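Side-chain contacts in uronate dehydrogenase (Agrobacterium tumefaciens, PDB 3RFX), which catalyses the NAD-dependent oxidation of hexuronates such as galacturonate and glucuronate, the opening step of their conversion to aldaric acids: residues A60-C65 with G102-V107; I68-G73 with I89-L94; A130-L135 with S139-E144; N145-Y150 with T158-I163; G199-W204 with S217-L222. The protein carries 1 engineered substitution. All blocks are in the same frame, centred on the assembly; numbering follows the deposited sequence.

Contact 1: A60-C65 with G102-V107; sequences AMVAGC and GQPRIV. With PO4 (phosphate ion), chain E.
Val62 holds CG1 anti to its backbone N (chi1 171°), which sends this methyl across to the pyrrolidine ring of Pro104, where CG1 of Val62 lies 4.2 Å from CG of Pro104. That is a relaxed apolar touch between the last turn of a helix and a proline on the approach to strand 105-111. The closer approach comes from the backbone: the carbonyl O of Cys65 rests on the same ring, 3.5 Å from CB of Pro104 and 3.9 Å from its CG. Pro104 is therefore met by a methyl at CG and by an oxygen along CB and CG.

What places that oxygen is a type II turn from Val62 to Cys65, closed by Cys65 N to Val62 O at 3.0 Å. Its third position is Gly64, with phi at 89°, where a side chain would press on the carbonyl O of Ala63. Gly64 N makes a weak bond of 3.5 Å to O4 of a phosphate ion, probably from the crystallisation liquor, which His101 also holds.

The contact lies at the N-terminal ends of strands 67-70 and 105-111 of the Rossmann sheet, where helix 55-62 gives way to the first of them. Leu94 and Ala97 of helix 80-100 pack on Val62, Ala98 of the same helix packs on Pro104, and Leu7 of strand 5-9 touches both Val62 and Cys65.

Contact 2: I68-G73 with I89-L94; sequences IVHLGG and IGLYNL. With NAD (nicotinamide-adenine-dinucleotide), chain D.
The imidazole of His70 lies flat beneath a methyl of Leu94. CD2 of Leu94 is 3.6 Å from the centroid of the His70 ring and only 14° off its normal, a CH-pi contact over the middle of one face. Leu91 comes in differently: its CD2 reaches the rim of the same ring near the ring plane, 3.5 Å from NE2 of His70. The two leucines of helix 80-100 thus hold face and edge of one imidazole. His70 CG, anti to the backbone N, carries the ring out to the helix, and the side chains of His70 and Leu94 run past each other in opposite directions. Two residues earlier in the strand, CD1 of Ile68 meets the other methyl, CD1 of Leu94, at 4.2 Å.

Strand 68-70 and helix segment 89-94 run nearly antiparallel, at 175°, as expected inside the beta-alpha-beta unit of strands 67-70 and 105-111. Past the strand, Gly73 N donates a nearly straight bond of 3.1 Å to the ribose O4B of NAD.

Chemically, ND1 of His70 is bonded to Thr9 OG1, which fixes the ring's rotation, while the hydrocarbon of Leu94 on one face and of Leu91 at the edge by NE2 would probably favour a neutral imidazole.

Contact 3: A130-L135 with S139-E144; sequences ARPDGL and SKCFGE
Apolar packing is carried by Cys141, whose SG touches CB of Ala130 at 3.7 Å and CG of Pro132 at 4.0 Å. The thiol stands anti to its own carbonyl carbon (chi1 -71°), which turns SG off the helix onto the loop, where the alanine methyl and the proline ring receive it on neighbouring flanks.

Hydrogen bonding is backbone work. Ser139 N donates to Leu135 O at 2.9 Å with an N-H...O angle of 150°, the first-turn bond of a helix whose N-cap position is Gly134. The serine hydroxyl sits between its backbone N and carbonyl carbon (chi1 78°), and it is bonded to Ala136 O and to Asn87 ND2.

Ionic partners lie outside the two segments: the buried Glu144 pairs with Arg162 of its own chain, and Arg131 with Asp152 of the second subunit. With Leu135 packing on Met149 of that subunit as well, loop and helix start form part of a subunit interface.

Loop 130-135 delivers the chain into helix 135-154, at whose start Ala136, the engineered residue, is followed four positions on by Lys140. That spacing is consistent with the Tyr-X-X-X-Lys signature of short-chain dehydrogenases, here with its tyrosine replaced.

Contact 4: N145-Y150 with T158-I163; sequences NLARMY and TALVRI
Ala147 of helix 135-154 leans on Thr158 and Leu160 of strand 158-163, the strand that follows this helix in the Rossmann fold and joins its parallel sheet. The tight part centres on a single methyl. CB of Ala147 has CD2 of Leu160 at 3.8 Å and OG1 of Thr158 at 3.9 Å, with CG2 of Thr158 at 4.1 Å. Thr158 thus offers both branches to the methyl, because CG2 stands anti to its backbone N while OG1 lies anti to the carbonyl carbon (chi1 -59°). Two residues along the strand, on the same face of the sheet, Leu160 reaches the methyl with one branch. With nothing beyond CB, Ala147 lets helix and strand come close, the CA atoms of Ala147 and Thr158 being 6.6 Å apart. Phe108 of strand 105-111 packs against Thr158 and Leu160.

The looser part lies on the flanks of the helix. Arg148 is partly exposed and is paired with Asp152 of its own chain, and it also packs on Ala130 of the second subunit. Asn145 packs on Asn145 of that subunit.

A water bridges helix and strand beside the methyl. Thr158 OG1, which is also bonded to Tyr95 OH, gives its proton to this water at 2.6 Å, and the water in turn donates to Ala147 O at 2.8 Å.

Contact 5: G199-W204 with S217-L222; sequences GCPVVW and SHLGFL
Aromatic rings flank the meeting of Pro201 and Val203 with Leu219 without joining in it. Phe221 has the carbonyl O of His218 at its ring edge, in the ring plane, and its end swings back toward segment 199-204 without reaching contact distance. Trp204, at the other end, is stacked on Trp214. The pyrrolidine ring of Pro201 does touch: its CB lies 3.8 Å from CD1 of Leu219, and its CG is 4.1 Å from the same methyl.

Leu219 joins the two segments through both its branches. CD1 meets Pro201 and, more loosely, Val203, whose CG2 comes within 4.0 Å of Leu219 CD1. CD2 meets both valine methyls: CG1 and CG2 of Val203 each lie 3.8 Å from CD2 of Leu219, so the valine meets the fork of the leucine. With CG anti to the backbone N (chi1 -164°), the leucine side chain is carried toward the strand. It crosses those of Pro201 and Val203 at about a right angle.

Around Leu219 the backbone is wound as a 3-10 segment, with Gly220 N bonded to Ser217 O at 3.1 Å and Leu222 N to Leu219 O at 2.9 Å. This segment also packs on a third subunit, where Ser217 and His218 meet Arg123 and Phe221 meets Gln120. Val203 and Leu222 both also rest on Leu188 of helix 182-194.

The strand touched here, 202-205, is the last of the parallel Rossmann sheet within this chain, and the 3-10 segment packs beside that edge strand.

How the contacts relate
Contacts 1, 2, 4 and 5 all reach the one parallel Rossmann sheet, in which strands 67-70, 105-111, 158-163 and 202-205 lie side by side in that order. Contact 2 is nested along the chain within the loop closed by contact 1, their centres 11 Å apart; contacts 3, 4 and 5 follow in series. Contacts 3 and 4 share helix 135-154 and are tied by the Glu144–Arg162 salt bridge, while Leu91 of contact 2 packs on both. Contacts 1 and 3 stand farthest apart, at 24 Å between centres. Contact 2 reaches the NAD site directly; contacts 2, 3 and 4 also meet the second subunit, and contact 5 a third.

Contact 1: A60-C65 with G102-V107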
# COMPACT_ATOMS: atom_id res chain seq x y z
N ALA A 60 44.79 -2.86 8.38
CA ALA A 60 45.79 -1.83 8.09
C ALA A 60 45.33 -0.87 6.99
O ALA A 60 45.57 0.34 7.05
CB ALA A 60 47.13 -2.47 7.73
N MET A 61 44.66 -1.42 5.98
CA MET A 61 44.14 -0.62 4.88
C MET A 61 43.17 0.45 5.39
O MET A 61 43.22 1.61 4.97
CB MET A 61 43.43 -1.53 3.86
CG MET A 61 42.91 -0.82 2.62
SD MET A 61 41.96 -1.95 1.58
CE MET A 61 40.71 -2.49 2.74
N VAL A 62 42.31 0.06 6.32
CA VAL A 62 41.26 0.96 6.80
C VAL A 62 41.75 1.96 7.86
O VAL A 62 41.30 3.11 7.89
CB VAL A 62 40.05 0.15 7.33
CG1 VAL A 62 39.05 1.07 8.04
CG2 VAL A 62 39.37 -0.59 6.17
N ALA A 63 42.66 1.52 8.72
CA ALA A 63 43.14 2.36 9.82
C ALA A 63 43.61 3.73 9.34
O ALA A 63 44.39 3.84 8.40
CB ALA A 63 44.27 1.64 10.58
N GLY A 64 43.11 4.78 9.99
CA GLY A 64 43.47 6.14 9.63
C GLY A 64 42.60 6.80 8.58
O GLY A 64 42.81 7.97 8.25
N CYS A 65 41.62 6.07 8.05
CA CYS A 65 40.72 6.62 7.04
C CYS A 65 39.42 7.15 7.63
O CYS A 65 38.84 6.53 8.52
CB CYS A 65 40.41 5.56 5.98
SG CYS A 65 41.89 4.97 5.12
N GLY A 102 36.88 3.47 14.18
CA GLY A 102 36.08 4.68 14.24
C GLY A 102 34.85 4.69 13.34
O GLY A 102 34.19 5.72 13.22
N GLN A 103 34.55 3.54 12.74
CA GLN A 103 33.39 3.39 11.86
C GLN A 103 33.29 4.49 10.81
O GLN A 103 32.27 5.17 10.71
CB GLN A 103 32.09 3.27 12.68
CG GLN A 103 32.13 2.06 13.59
CD GLN A 103 30.89 1.86 14.45
OE1 GLN A 103 30.82 0.89 15.20
NE2 GLN A 103 29.91 2.75 14.33
N PRO A 104 34.35 4.65 10.00
CA PRO A 104 34.29 5.61 8.90
C PRO A 104 33.09 5.27 8.01
O PRO A 104 32.82 4.08 7.78
CB PRO A 104 35.60 5.35 8.15
CG PRO A 104 35.94 3.93 8.48
CD PRO A 104 35.56 3.81 9.93
N ARG A 105 32.37 6.28 7.56
CA ARG A 105 31.20 6.09 6.70
C ARG A 105 31.60 5.38 5.40
O ARG A 105 32.65 5.68 4.83
CB ARG A 105 30.57 7.44 6.40
CG ARG A 105 29.27 7.40 5.61
CD ARG A 105 28.61 8.76 5.60
NE ARG A 105 28.05 9.10 6.91
CZ ARG A 105 27.44 10.25 7.18
NH1 ARG A 105 27.32 11.17 6.23
NH2 ARG A 105 26.95 10.50 8.40
N ILE A 106 30.75 4.46 4.95
CA ILE A 106 31.05 3.64 3.77
C ILE A 106 30.07 3.89 2.61
O ILE A 106 28.86 3.92 2.81
CB ILE A 106 31.00 2.15 4.12
CG1 ILE A 106 32.09 1.83 5.16
CG2 ILE A 106 31.15 1.26 2.87
CD1 ILE A 106 31.89 0.50 5.84
N VAL A 107 30.61 4.11 1.42
CA VAL A 107 29.79 4.01 0.20
C VAL A 107 30.06 2.62 -0.37
O VAL A 107 31.18 2.33 -0.80
CB VAL A 107 30.14 5.10 -0.84
CG1 VAL A 107 29.37 4.88 -2.16
CG2 VAL A 107 29.82 6.48 -0.29
P PO4 E . 41.96 4.65 14.83
O1 PO4 E . 41.86 3.20 15.20
O2 PO4 E . 40.68 5.36 15.18
O3 PO4 E . 43.09 5.28 15.62
O4 PO4 E . 42.24 4.78 13.34

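Contact 2: I68-G73 with I89-L94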
# COMPACT_ATOMS: atom_id res chain seq x y z
N ILE A 68 35.18 5.63 3.36
CA ILE A 68 35.53 4.53 2.46
C ILE A 68 34.57 4.51 1.28
O ILE A 68 33.34 4.53 1.45
CB ILE A 68 35.43 3.16 3.14
CG1 ILE A 68 36.31 3.08 4.39
CG2 ILE A 68 35.82 2.04 2.17
CD1 ILE A 68 36.17 1.77 5.14
N VAL A 69 35.13 4.47 0.07
CA VAL A 69 34.36 4.18 -1.13
C VAL A 69 34.78 2.78 -1.54
O VAL A 69 35.88 2.55 -2.04
CB VAL A 69 34.62 5.19 -2.24
CG1 VAL A 69 33.86 4.79 -3.52
CG2 VAL A 69 34.18 6.58 -1.79
N HIS A 70 33.90 1.81 -1.28
CA HIS A 70 34.25 0.41 -1.46
C HIS A 70 33.85 -0.11 -2.84
O HIS A 70 32.73 -0.59 -3.03
CB HIS A 70 33.60 -0.44 -0.37
CG HIS A 70 33.97 -1.89 -0.44
ND1 HIS A 70 35.28 -2.31 -0.59
CD2 HIS A 70 33.22 -3.01 -0.37
CE1 HIS A 70 35.31 -3.63 -0.63
NE2 HIS A 70 34.07 -4.08 -0.49
N LEU A 71 34.79 -0.03 -3.78
CA LEU A 71 34.57 -0.50 -5.16
C LEU A 71 35.19 -1.87 -5.40
O LEU A 71 34.90 -2.54 -6.40
CB LEU A 71 35.15 0.51 -6.14
CG LEU A 71 34.65 1.95 -5.97
CD1 LEU A 71 35.34 2.90 -6.93
CD2 LEU A 71 33.12 2.01 -6.14
N GLY A 72 36.04 -2.29 -4.47
CA GLY A 72 36.77 -3.54 -4.61
C GLY A 72 35.93 -4.79 -4.46
O GLY A 72 35.07 -4.87 -3.59
N GLY A 73 36.20 -5.78 -5.30
CA GLY A 73 35.45 -7.01 -5.27
C GLY A 73 35.14 -7.51 -6.67
O GLY A 73 35.72 -7.03 -7.65
N ILE A 89 33.81 -13.02 2.37
CA ILE A 89 34.89 -12.87 3.34
C ILE A 89 35.41 -11.44 3.33
O ILE A 89 35.62 -10.84 4.39
CB ILE A 89 36.04 -13.85 3.05
CG1 ILE A 89 35.53 -15.29 3.18
CG2 ILE A 89 37.23 -13.57 3.98
CD1 ILE A 89 36.50 -16.34 2.64
N GLY A 90 35.61 -10.88 2.14
CA GLY A 90 36.10 -9.53 2.01
C GLY A 90 35.22 -8.48 2.68
O GLY A 90 35.72 -7.52 3.28
N LEU A 91 33.91 -8.66 2.58
CA LEU A 91 32.98 -7.71 3.18
C LEU A 91 33.02 -7.82 4.70
O LEU A 91 33.04 -6.82 5.40
CB LEU A 91 31.54 -7.93 2.67
CG LEU A 91 31.09 -6.92 1.62
CD1 LEU A 91 30.80 -5.55 2.23
CD2 LEU A 91 32.15 -6.80 0.51
N TYR A 92 33.03 -9.04 5.21
CA TYR A 92 33.18 -9.23 6.65
C TYR A 92 34.43 -8.50 7.16
O TYR A 92 34.37 -7.73 8.12
CB TYR A 92 33.21 -10.71 7.01
CG TYR A 92 33.56 -10.95 8.46
CD1 TYR A 92 32.62 -10.72 9.47
CD2 TYR A 92 34.83 -11.37 8.83
CE1 TYR A 92 32.95 -10.92 10.80
CE2 TYR A 92 35.16 -11.59 10.15
CZ TYR A 92 34.22 -11.36 11.13
OH TYR A 92 34.54 -11.56 12.45
N ASN A 93 35.57 -8.73 6.50
CA ASN A 93 36.81 -8.09 6.92
C ASN A 93 36.76 -6.57 6.86
O ASN A 93 37.29 -5.87 7.73
CB ASN A 93 37.99 -8.61 6.08
CG ASN A 93 38.31 -10.06 6.36
OD1 ASN A 93 37.93 -10.59 7.41
ND2 ASN A 93 38.99 -10.72 5.42
N LEU A 94 36.12 -6.03 5.82
CA LEU A 94 36.01 -4.58 5.71
C LEU A 94 35.19 -4.01 6.87
O LEU A 94 35.56 -2.99 7.44
CB LEU A 94 35.37 -4.17 4.38
CG LEU A 94 35.34 -2.66 4.14
CD1 LEU A 94 36.73 -2.18 3.72
CD2 LEU A 94 34.30 -2.30 3.08
PA NAD D . 36.21 -3.99 -11.75
O1A NAD D . 35.93 -5.69 -11.88
O2A NAD D . 36.49 -3.13 -13.19
O5B NAD D . 36.98 -3.40 -10.32
C5B NAD D . 37.10 -4.33 -9.30
C4B NAD D . 38.42 -4.27 -8.52
O4B NAD D . 38.37 -4.97 -7.29
C3B NAD D . 39.56 -4.75 -9.30
O3B NAD D . 40.48 -3.82 -9.76
C2B NAD D . 39.98 -6.00 -8.65
O2B NAD D . 41.34 -6.39 -8.79
C1B NAD D . 39.51 -5.80 -7.25
N9A NAD D . 39.33 -7.00 -6.48
C8A NAD D . 38.66 -8.18 -6.87
N7A NAD D . 38.83 -9.10 -5.86
C5A NAD D . 39.62 -8.50 -4.85
C6A NAD D . 40.09 -8.98 -3.62
N6A NAD D . 39.79 -10.31 -3.22
N1A NAD D . 40.85 -8.16 -2.82
C2A NAD D . 41.17 -6.87 -3.21
N3A NAD D . 40.69 -6.37 -4.46
C4A NAD D . 39.93 -7.20 -5.25
O3 NAD D . 34.78 -3.56 -11.33
PN NAD D . 34.09 -2.17 -11.68
O1N NAD D . 35.11 -1.04 -11.68
O2N NAD D . 33.41 -2.22 -13.05
O5D NAD D . 33.01 -1.88 -10.57

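Contact 3: A130-L135 with S139-E144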
# COMPACT_ATOMS: atom_id res chain seq x y z
N ALA A 130 14.69 -8.98 -2.84
CA ALA A 130 15.78 -9.27 -3.76
C ALA A 130 15.40 -10.36 -4.77
O ALA A 130 14.70 -11.31 -4.42
CB ALA A 130 17.04 -9.68 -3.00
N ARG A 131 15.86 -10.21 -6.00
CA ARG A 131 15.76 -11.28 -7.00
C ARG A 131 17.08 -11.34 -7.75
O ARG A 131 17.17 -10.92 -8.89
CB ARG A 131 14.58 -11.05 -7.96
CG ARG A 131 13.20 -11.25 -7.26
CD ARG A 131 12.04 -11.20 -8.25
NE ARG A 131 12.00 -12.34 -9.17
CZ ARG A 131 11.18 -12.41 -10.22
NH1 ARG A 131 10.34 -11.41 -10.47
NH2 ARG A 131 11.20 -13.47 -11.02
N PRO A 132 18.13 -11.85 -7.08
CA PRO A 132 19.49 -11.83 -7.61
C PRO A 132 19.60 -12.72 -8.85
O PRO A 132 18.96 -13.77 -8.92
CB PRO A 132 20.34 -12.42 -6.48
CG PRO A 132 19.44 -12.58 -5.30
CD PRO A 132 18.02 -12.55 -5.78
N ASP A 133 20.40 -12.29 -9.82
CA ASP A 133 20.44 -12.99 -11.11
C ASP A 133 21.64 -13.92 -11.27
O ASP A 133 21.86 -14.47 -12.34
CB ASP A 133 20.35 -12.01 -12.28
CG ASP A 133 21.43 -10.96 -12.26
OD1 ASP A 133 22.52 -11.22 -11.71
OD2 ASP A 133 21.20 -9.86 -12.81
N GLY A 134 22.40 -14.11 -10.19
CA GLY A 134 23.50 -15.05 -10.17
C GLY A 134 24.24 -14.95 -8.84
O GLY A 134 23.77 -14.28 -7.93
N LEU A 135 25.40 -15.61 -8.73
CA LEU A 135 26.17 -15.56 -7.48
C LEU A 135 26.69 -14.16 -7.16
O LEU A 135 26.81 -13.79 -5.98
CB LEU A 135 27.35 -16.54 -7.53
CG LEU A 135 26.98 -18.01 -7.71
CD1 LEU A 135 28.25 -18.84 -7.92
CD2 LEU A 135 26.18 -18.55 -6.53
N SER A 139 25.89 -12.27 -3.73
CA SER A 139 26.96 -11.78 -2.86
C SER A 139 26.81 -10.29 -2.57
O SER A 139 27.20 -9.82 -1.49
CB SER A 139 28.34 -12.09 -3.43
OG SER A 139 28.68 -11.19 -4.46
N LYS A 140 26.25 -9.53 -3.51
CA LYS A 140 25.99 -8.12 -3.24
C LYS A 140 24.86 -7.96 -2.21
O LYS A 140 24.90 -7.06 -1.37
CB LYS A 140 25.72 -7.34 -4.53
CG LYS A 140 26.96 -7.22 -5.47
CD LYS A 140 28.10 -6.43 -4.81
CE LYS A 140 29.24 -6.12 -5.80
NZ LYS A 140 30.31 -5.27 -5.17
N CYS A 141 23.87 -8.86 -2.27
CA CYS A 141 22.85 -8.95 -1.23
C CYS A 141 23.49 -9.24 0.13
O CYS A 141 23.08 -8.66 1.15
CB CYS A 141 21.84 -10.06 -1.54
SG CYS A 141 20.71 -9.68 -2.92
N PHE A 142 24.48 -10.12 0.16
CA PHE A 142 25.17 -10.42 1.42
C PHE A 142 25.79 -9.14 1.99
O PHE A 142 25.65 -8.86 3.19
CB PHE A 142 26.24 -11.49 1.24
CG PHE A 142 27.12 -11.70 2.46
CD1 PHE A 142 26.78 -12.63 3.42
CD2 PHE A 142 28.26 -10.94 2.64
CE1 PHE A 142 27.58 -12.81 4.55
CE2 PHE A 142 29.06 -11.11 3.77
CZ PHE A 142 28.72 -12.05 4.71
N GLY A 143 26.46 -8.37 1.14
CA GLY A 143 27.02 -7.09 1.56
C GLY A 143 25.97 -6.14 2.13
O GLY A 143 26.19 -5.48 3.15
N GLU A 144 24.82 -6.06 1.47
CA GLU A 144 23.72 -5.22 1.96
C GLU A 144 23.18 -5.68 3.31
O GLU A 144 22.90 -4.86 4.19
CB GLU A 144 22.56 -5.20 0.95
CG GLU A 144 22.89 -4.51 -0.37
CD GLU A 144 21.66 -4.33 -1.26
OE1 GLU A 144 20.53 -4.66 -0.82
OE2 GLU A 144 21.83 -3.83 -2.39

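Contact 4: N145-Y150 with T158-I163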
# COMPACT_ATOMS: atom_id res chain seq x y z
N ASN A 145 22.99 -6.99 3.47
CA ASN A 145 22.44 -7.54 4.71
C ASN A 145 23.43 -7.38 5.86
O ASN A 145 23.04 -7.07 7.00
CB ASN A 145 22.08 -9.01 4.54
CG ASN A 145 20.92 -9.22 3.56
OD1 ASN A 145 20.05 -8.36 3.43
ND2 ASN A 145 20.91 -10.36 2.88
N LEU A 146 24.70 -7.60 5.56
CA LEU A 146 25.76 -7.41 6.55
C LEU A 146 25.85 -5.94 6.97
O LEU A 146 25.92 -5.64 8.16
CB LEU A 146 27.11 -7.88 6.01
CG LEU A 146 28.24 -7.94 7.06
CD1 LEU A 146 28.11 -9.21 7.86
CD2 LEU A 146 29.61 -7.86 6.41
N ALA A 147 25.84 -5.03 6.00
CA ALA A 147 25.89 -3.61 6.32
C ALA A 147 24.70 -3.20 7.19
O ALA A 147 24.85 -2.39 8.12
CB ALA A 147 25.93 -2.75 5.05
N ARG A 148 23.52 -3.73 6.89
CA ARG A 148 22.34 -3.39 7.68
C ARG A 148 22.51 -3.85 9.12
O ARG A 148 22.17 -3.12 10.05
CB ARG A 148 21.06 -4.00 7.07
CG ARG A 148 19.78 -3.68 7.87
CD ARG A 148 19.39 -2.20 7.76
NE ARG A 148 18.73 -1.71 8.97
CZ ARG A 148 18.00 -0.60 9.04
NH1 ARG A 148 17.80 0.15 7.96
NH2 ARG A 148 17.46 -0.24 10.20
N MET A 149 23.04 -5.05 9.30
CA MET A 149 23.26 -5.59 10.64
C MET A 149 24.26 -4.74 11.44
O MET A 149 24.01 -4.42 12.61
CB MET A 149 23.71 -7.07 10.57
CG MET A 149 23.83 -7.77 11.94
SD MET A 149 25.47 -7.49 12.66
CE MET A 149 26.47 -8.60 11.65
N TYR A 150 25.37 -4.34 10.82
CA TYR A 150 26.32 -3.46 11.50
C TYR A 150 25.71 -2.09 11.79
O TYR A 150 26.07 -1.45 12.79
CB TYR A 150 27.63 -3.30 10.73
CG TYR A 150 28.60 -4.45 10.93
CD1 TYR A 150 29.77 -4.29 11.69
CD2 TYR A 150 28.35 -5.70 10.38
CE1 TYR A 150 30.66 -5.35 11.88
CE2 TYR A 150 29.23 -6.76 10.56
CZ TYR A 150 30.38 -6.58 11.32
OH TYR A 150 31.25 -7.63 11.49
N THR A 158 26.22 3.27 6.08
CA THR A 158 26.61 2.80 4.74
C THR A 158 25.55 3.24 3.74
O THR A 158 24.35 3.10 4.00
CB THR A 158 26.67 1.25 4.69
OG1 THR A 158 27.61 0.74 5.65
CG2 THR A 158 27.05 0.75 3.27
N ALA A 159 25.97 3.78 2.60
CA ALA A 159 25.06 3.96 1.47
C ALA A 159 25.15 2.71 0.60
O ALA A 159 26.22 2.39 0.10
CB ALA A 159 25.45 5.20 0.66
N LEU A 160 24.03 2.01 0.44
CA LEU A 160 24.01 0.79 -0.38
C LEU A 160 23.66 1.15 -1.82
O LEU A 160 22.48 1.22 -2.19
CB LEU A 160 23.00 -0.21 0.18
CG LEU A 160 23.18 -0.57 1.65
CD1 LEU A 160 22.01 -1.41 2.14
CD2 LEU A 160 24.51 -1.30 1.86
N VAL A 161 24.67 1.40 -2.63
CA VAL A 161 24.44 1.94 -3.96
C VAL A 161 24.32 0.82 -4.98
O VAL A 161 25.31 0.17 -5.32
CB VAL A 161 25.54 2.93 -4.38
CG1 VAL A 161 25.15 3.65 -5.67
CG2 VAL A 161 25.78 3.95 -3.26
N ARG A 162 23.10 0.58 -5.45
CA ARG A 162 22.84 -0.43 -6.46
C ARG A 162 23.17 0.14 -7.82
O ARG A 162 22.33 0.72 -8.50
CB ARG A 162 21.38 -0.90 -6.38
CG ARG A 162 21.11 -1.66 -5.10
CD ARG A 162 19.66 -2.13 -4.99
NE ARG A 162 19.45 -2.93 -3.79
CZ ARG A 162 18.26 -3.32 -3.35
NH1 ARG A 162 17.15 -2.96 -4.00
NH2 ARG A 162 18.17 -4.05 -2.25
N ILE A 163 24.44 0.01 -8.20
CA ILE A 163 24.92 0.60 -9.45
C ILE A 163 24.21 -0.00 -10.68
O ILE A 163 24.07 -1.22 -10.79
CB ILE A 163 26.44 0.42 -9.58
CG1 ILE A 163 27.14 1.15 -8.43
CG2 ILE A 163 26.95 0.98 -10.91
CD1 ILE A 163 28.63 0.85 -8.32
O HOH W 1 26.32 -0.08 7.81

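Contact 5: G199-W204 with S217-L222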
# COMPACT_ATOMS: atom_id res chain seq x y z
N GLY A 199 22.24 6.88 7.90
CA GLY A 199 21.58 5.61 8.14
C GLY A 199 22.20 4.52 7.29
O GLY A 199 23.42 4.52 7.07
N CYS A 200 21.39 3.58 6.81
CA CYS A 200 21.87 2.53 5.91
C CYS A 200 20.94 2.40 4.70
O CYS A 200 20.36 1.34 4.47
CB CYS A 200 21.95 1.19 6.65
SG CYS A 200 22.87 -0.15 5.80
N PRO A 201 20.78 3.48 3.93
CA PRO A 201 19.77 3.49 2.86
C PRO A 201 20.18 2.72 1.60
O PRO A 201 21.36 2.71 1.24
CB PRO A 201 19.64 4.97 2.53
CG PRO A 201 21.02 5.50 2.77
CD PRO A 201 21.49 4.78 4.02
N VAL A 202 19.21 2.10 0.94
CA VAL A 202 19.36 1.63 -0.43
C VAL A 202 19.28 2.83 -1.36
O VAL A 202 18.36 3.65 -1.26
CB VAL A 202 18.25 0.62 -0.81
CG1 VAL A 202 18.29 0.31 -2.32
CG2 VAL A 202 18.37 -0.66 0.02
N VAL A 203 20.25 2.95 -2.26
CA VAL A 203 20.28 4.03 -3.23
C VAL A 203 20.32 3.40 -4.62
O VAL A 203 21.17 2.56 -4.89
CB VAL A 203 21.54 4.89 -3.07
CG1 VAL A 203 21.56 6.01 -4.10
CG2 VAL A 203 21.66 5.44 -1.63
N TRP A 204 19.40 3.79 -5.49
CA TRP A 204 19.45 3.28 -6.86
C TRP A 204 20.49 4.07 -7.63
O TRP A 204 20.36 5.29 -7.77
CB TRP A 204 18.08 3.40 -7.53
CG TRP A 204 17.04 2.52 -6.90
CD1 TRP A 204 16.01 2.93 -6.10
CD2 TRP A 204 16.91 1.10 -7.02
NE1 TRP A 204 15.25 1.84 -5.71
CE2 TRP A 204 15.78 0.71 -6.27
CE3 TRP A 204 17.65 0.12 -7.71
CZ2 TRP A 204 15.36 -0.62 -6.19
CZ3 TRP A 204 17.23 -1.20 -7.62
CH2 TRP A 204 16.10 -1.56 -6.86
N SER A 217 12.78 8.29 -4.49
CA SER A 217 12.10 9.41 -3.83
C SER A 217 12.26 9.39 -2.30
O SER A 217 12.26 10.45 -1.66
CB SER A 217 10.62 9.47 -4.20
OG SER A 217 9.93 8.33 -3.73
N HIS A 218 12.40 8.21 -1.71
CA HIS A 218 12.49 8.10 -0.25
C HIS A 218 13.84 8.57 0.29
O HIS A 218 14.01 8.79 1.50
CB HIS A 218 12.16 6.68 0.22
CG HIS A 218 10.70 6.34 0.09
ND1 HIS A 218 9.83 6.39 1.15
CD2 HIS A 218 9.96 5.98 -0.99
CE1 HIS A 218 8.62 6.06 0.74
NE2 HIS A 218 8.67 5.81 -0.56
N LEU A 219 14.79 8.76 -0.62
CA LEU A 219 16.11 9.26 -0.29
C LEU A 219 16.12 10.79 -0.32
O LEU A 219 17.18 11.42 -0.21
CB LEU A 219 17.12 8.72 -1.32
CG LEU A 219 18.61 8.79 -1.00
CD1 LEU A 219 18.94 7.79 0.11
CD2 LEU A 219 19.42 8.49 -2.25
N GLY A 220 14.95 11.40 -0.46
CA GLY A 220 14.84 12.84 -0.60
C GLY A 220 15.64 13.62 0.44
O GLY A 220 16.25 14.64 0.13
N PHE A 221 15.65 13.13 1.68
CA PHE A 221 16.35 13.83 2.77
C PHE A 221 17.83 14.13 2.44
O PHE A 221 18.42 15.07 2.97
CB PHE A 221 16.26 13.02 4.07
CG PHE A 221 17.19 11.84 4.12
CD1 PHE A 221 18.46 11.96 4.67
CD2 PHE A 221 16.80 10.60 3.61
CE1 PHE A 221 19.33 10.88 4.70
CE2 PHE A 221 17.66 9.52 3.65
CZ PHE A 221 18.93 9.66 4.19
N LEU A 222 18.42 13.33 1.55
CA LEU A 222 19.85 13.46 1.25
C LEU A 222 20.14 14.67 0.35
O LEU A 222 21.27 15.19 0.33
CB LEU A 222 20.37 12.17 0.60
CG LEU A 222 21.88 12.01 0.47
CD1 LEU A 222 22.51 11.88 1.86
CD2 LEU A 222 22.24 10.80 -0.41